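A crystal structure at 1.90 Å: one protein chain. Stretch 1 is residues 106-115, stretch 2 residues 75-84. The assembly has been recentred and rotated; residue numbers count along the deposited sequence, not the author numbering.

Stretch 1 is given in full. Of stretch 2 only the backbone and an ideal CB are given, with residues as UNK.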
# COMPACT_ATOMS: atom_id res chain seq x y z
N ASP B 106 -2.71 -21.92 -20.28
CA ASP B 106 -2.85 -22.65 -21.56
C ASP B 106 -4.26 -22.56 -22.20
O ASP B 106 -4.40 -22.54 -23.44
CB ASP B 106 -2.44 -24.13 -21.39
CG ASP B 106 -2.98 -24.77 -20.09
OD1 ASP B 106 -2.67 -24.28 -18.98
OD2 ASP B 106 -3.69 -25.79 -20.18
N GLU B 107 -5.28 -22.50 -21.34
CA GLU B 107 -6.67 -22.61 -21.79
C GLU B 107 -7.09 -21.44 -22.68
O GLU B 107 -7.85 -21.61 -23.64
CB GLU B 107 -7.61 -22.79 -20.58
CG GLU B 107 -7.24 -24.05 -19.77
CD GLU B 107 -8.02 -24.22 -18.47
OE1 GLU B 107 -8.35 -25.39 -18.14
OE2 GLU B 107 -8.30 -23.22 -17.77
N GLY B 108 -6.53 -20.27 -22.39
CA GLY B 108 -6.85 -19.06 -23.14
C GLY B 108 -6.43 -19.16 -24.59
O GLY B 108 -7.16 -18.71 -25.48
N LEU B 109 -5.26 -19.75 -24.84
CA LEU B 109 -4.77 -19.88 -26.22
C LEU B 109 -5.64 -20.82 -27.04
O LEU B 109 -5.86 -20.60 -28.25
CB LEU B 109 -3.28 -20.25 -26.31
CG LEU B 109 -2.30 -19.13 -25.93
CD1 LEU B 109 -0.87 -19.65 -25.81
CD2 LEU B 109 -2.37 -17.90 -26.90
N ALA B 110 -6.15 -21.87 -26.39
CA ALA B 110 -7.08 -22.78 -27.04
C ALA B 110 -8.41 -22.06 -27.36
O ALA B 110 -9.00 -22.30 -28.42
CB ALA B 110 -7.32 -24.03 -26.19
N LEU B 111 -8.86 -21.18 -26.47
CA LEU B 111 -10.13 -20.42 -26.70
C LEU B 111 -10.02 -19.39 -27.78
O LEU B 111 -10.92 -19.25 -28.63
CB LEU B 111 -10.59 -19.71 -25.45
CG LEU B 111 -11.15 -20.69 -24.44
CD1 LEU B 111 -11.14 -20.02 -23.04
CD2 LEU B 111 -12.53 -21.11 -24.90
N GLN B 112 -8.92 -18.65 -27.73
CA GLN B 112 -8.54 -17.77 -28.81
C GLN B 112 -8.56 -18.55 -30.12
O GLN B 112 -9.23 -18.15 -31.06
CB GLN B 112 -7.14 -17.18 -28.54
CG GLN B 112 -6.81 -16.02 -29.46
CD GLN B 112 -5.47 -15.41 -29.16
OE1 GLN B 112 -4.44 -16.01 -29.42
NE2 GLN B 112 -5.47 -14.22 -28.60
N GLY B 113 -7.87 -19.69 -30.18
CA GLY B 113 -7.86 -20.53 -31.39
C GLY B 113 -9.24 -20.89 -31.90
O GLY B 113 -9.53 -20.77 -33.10
N LEU B 114 -10.09 -21.33 -30.98
CA LEU B 114 -11.46 -21.71 -31.30
C LEU B 114 -12.27 -20.54 -31.88
O LEU B 114 -12.94 -20.69 -32.91
CB LEU B 114 -12.14 -22.21 -30.03
CG LEU B 114 -13.43 -23.06 -30.14
CD1 LEU B 114 -13.60 -24.03 -28.94
CD2 LEU B 114 -14.65 -22.22 -30.30
N VAL B 115 -12.22 -19.40 -31.21
CA VAL B 115 -12.97 -18.23 -31.67
C VAL B 115 -12.44 -17.77 -33.03
O VAL B 115 -13.23 -17.44 -33.97
CB VAL B 115 -12.93 -17.10 -30.59
CG1 VAL B 115 -13.48 -15.79 -31.13
CG2 VAL B 115 -13.72 -17.54 -29.31
N UNK B 75 -16.45 -21.21 -15.13
CA UNK B 75 -15.08 -21.67 -15.33
C UNK B 75 -14.82 -22.00 -16.79
O UNK B 75 -15.69 -21.78 -17.65
CB UNK B 75 -14.79 -22.89 -14.46
N UNK B 76 -13.65 -22.59 -17.07
CA UNK B 76 -13.32 -22.95 -18.43
C UNK B 76 -14.28 -24.01 -18.97
O UNK B 76 -14.70 -23.91 -20.12
CB UNK B 76 -11.88 -23.45 -18.51
N UNK B 77 -14.63 -25.02 -18.17
CA UNK B 77 -15.66 -25.99 -18.60
C UNK B 77 -16.91 -25.26 -19.13
O UNK B 77 -17.40 -25.59 -20.22
CB UNK B 77 -16.04 -26.91 -17.44
N UNK B 78 -17.39 -24.25 -18.37
CA UNK B 78 -18.58 -23.47 -18.75
C UNK B 78 -18.40 -22.70 -20.09
O UNK B 78 -19.33 -22.58 -20.90
CB UNK B 78 -18.91 -22.48 -17.63
N UNK B 79 -17.18 -22.20 -20.32
CA UNK B 79 -16.87 -21.47 -21.57
C UNK B 79 -16.99 -22.42 -22.75
O UNK B 79 -17.61 -22.08 -23.77
CB UNK B 79 -15.47 -20.86 -21.52
N UNK B 80 -16.44 -23.63 -22.63
CA UNK B 80 -16.44 -24.54 -23.77
C UNK B 80 -17.84 -25.03 -24.05
O UNK B 80 -18.23 -25.16 -25.20
CB UNK B 80 -15.50 -25.72 -23.52
N UNK B 81 -18.61 -25.27 -22.99
CA UNK B 81 -20.03 -25.68 -23.11
C UNK B 81 -20.88 -24.64 -23.89
O UNK B 81 -21.63 -24.98 -24.83
CB UNK B 81 -20.63 -25.89 -21.72
N UNK B 82 -20.75 -23.37 -23.49
CA UNK B 82 -21.40 -22.27 -24.20
C UNK B 82 -21.00 -22.28 -25.68
O UNK B 82 -21.88 -22.22 -26.56
CB UNK B 82 -21.04 -20.93 -23.56
N UNK B 83 -19.71 -22.41 -25.96
CA UNK B 83 -19.17 -22.36 -27.32
C UNK B 83 -19.55 -23.58 -28.18
O UNK B 83 -19.51 -23.51 -29.42
CB UNK B 83 -17.65 -22.24 -27.25
N UNK B 84 -19.90 -24.68 -27.53
CA UNK B 84 -20.26 -25.91 -28.23
C UNK B 84 -21.74 -26.00 -28.57
O UNK B 84 -22.15 -26.87 -29.32
CB UNK B 84 -19.86 -27.12 -27.38

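Two helices run side by side, nearly parallel at 9° with axes 11.7 Å apart at their closest, so positions of stretch 2 face stretch 1 at intervals of three or four.

Position 75 is extended, with phi/psi of -155/-173, just before the helix, and its CB has nothing of stretch 1 within reach. A short acceptor, Asp, Asn, Ser or Thr, would suit it, able to fold back onto a free amide of the first turn. It is Asp-75, the N-cap: its OD1 accepts from the backbone N of position 78 at 2.8 Å.

Position 76 points toward stretch 1, and its ideal CB lies 3.7 Å from Glu-107 OE2. A carboxylate there would crowd like charges; a small or medium polar residue fits better, since Glu-107 O and the leucine at 111 border the same space. The residue is Asn-76. Its ND2 packs 3.5 Å from Glu-107 CB and its OD1 3.4 Å from Leu-111 CD1. The amide also donates from ND2 to a water at 3.0 Å, and that water donates to Glu-107 O at 2.7 Å, so the link between the helices is indirect.

Positions 77 and 78 leave the interface and would accept many helix-compatible types. They hold His-77 and Ala-78.

At 79 the CB points toward stretch 1, 4.5 Å from Leu-111 CD2. A compact side chain, Ala, Ser, Thr or Val, would suit the short distance. In Thr-79, the methyl CG2 meets Leu-111 CD2 at 3.5 Å.

The CB of 80 points sideways, so a longer side chain is needed to reach Leu-111 and Leu-114; a flat ring or a long aliphatic chain would serve. His-80 extends its ring so that Leu-111 CD2 sits over one face, 4.0 Å from the centroid, a CH-pi contact. Leu-114 CD1 approaches ND1 of His-80 to 4.1 Å, while NE2 of His-80 hydrogen-bonds at 2.8 Å to the water already held by Asn-76.

Positions 81 and 82 are out of reach of stretch 1, which therefore sets no preference; they are Glu-81 and Val-82.

At 83 the CB again points toward stretch 1, 4.3 Å from Leu-114 CD2, with the apolar end of Leu-111 nearby. Leu, Ile, Met or Val would suit. Leu-83 brings its CG to 4.1 Å from Leu-114 CD2, completing with Asn-76, Thr-79 and His-80 the hole that receives Leu-111.

Position 84, at -90/-10 or thereabouts, has room for a CB but no partner for one; it is Gly-84.

Stretch 2 (75-84) DNHATHEVLG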
# COMPACT_ATOMS: atom_id res chain seq x y z
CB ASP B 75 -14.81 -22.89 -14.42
CG ASP B 75 -15.80 -24.02 -14.65
OD1 ASP B 75 -16.49 -24.04 -15.70
OD2 ASP B 75 -15.87 -24.91 -13.77
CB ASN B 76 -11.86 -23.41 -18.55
CG ASN B 76 -11.25 -23.06 -19.90
OD1 ASN B 76 -11.13 -21.88 -20.24
ND2 ASN B 76 -10.86 -24.08 -20.68
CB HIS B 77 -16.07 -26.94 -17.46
CG HIS B 77 -15.02 -27.94 -17.08
ND1 HIS B 77 -14.38 -28.74 -18.01
CD2 HIS B 77 -14.53 -28.31 -15.87
CE1 HIS B 77 -13.53 -29.54 -17.39
NE2 HIS B 77 -13.60 -29.30 -16.09
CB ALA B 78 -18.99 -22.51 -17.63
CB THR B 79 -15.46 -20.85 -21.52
OG1 THR B 79 -15.35 -20.00 -20.38
CG2 THR B 79 -15.15 -20.03 -22.80
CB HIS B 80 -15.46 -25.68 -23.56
CG HIS B 80 -14.04 -25.31 -23.88
ND1 HIS B 80 -13.50 -25.46 -25.14
CD2 HIS B 80 -13.06 -24.80 -23.10
CE1 HIS B 80 -12.24 -25.06 -25.12
NE2 HIS B 80 -11.95 -24.65 -23.89
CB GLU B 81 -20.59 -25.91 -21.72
CG GLU B 81 -22.09 -26.20 -21.69
CD GLU B 81 -22.62 -26.43 -20.28
OE1 GLU B 81 -22.10 -25.82 -19.31
OE2 GLU B 81 -23.60 -27.22 -20.15
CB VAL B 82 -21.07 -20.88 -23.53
CG1 VAL B 82 -21.33 -19.73 -24.48
CG2 VAL B 82 -21.87 -20.70 -22.24
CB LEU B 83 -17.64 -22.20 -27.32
CG LEU B 83 -16.91 -20.84 -27.19
CD1 LEU B 83 -17.64 -19.66 -27.85
CD2 LEU B 83 -16.70 -20.56 -25.76
O HOH W 1 -9.36 -23.80 -23.24
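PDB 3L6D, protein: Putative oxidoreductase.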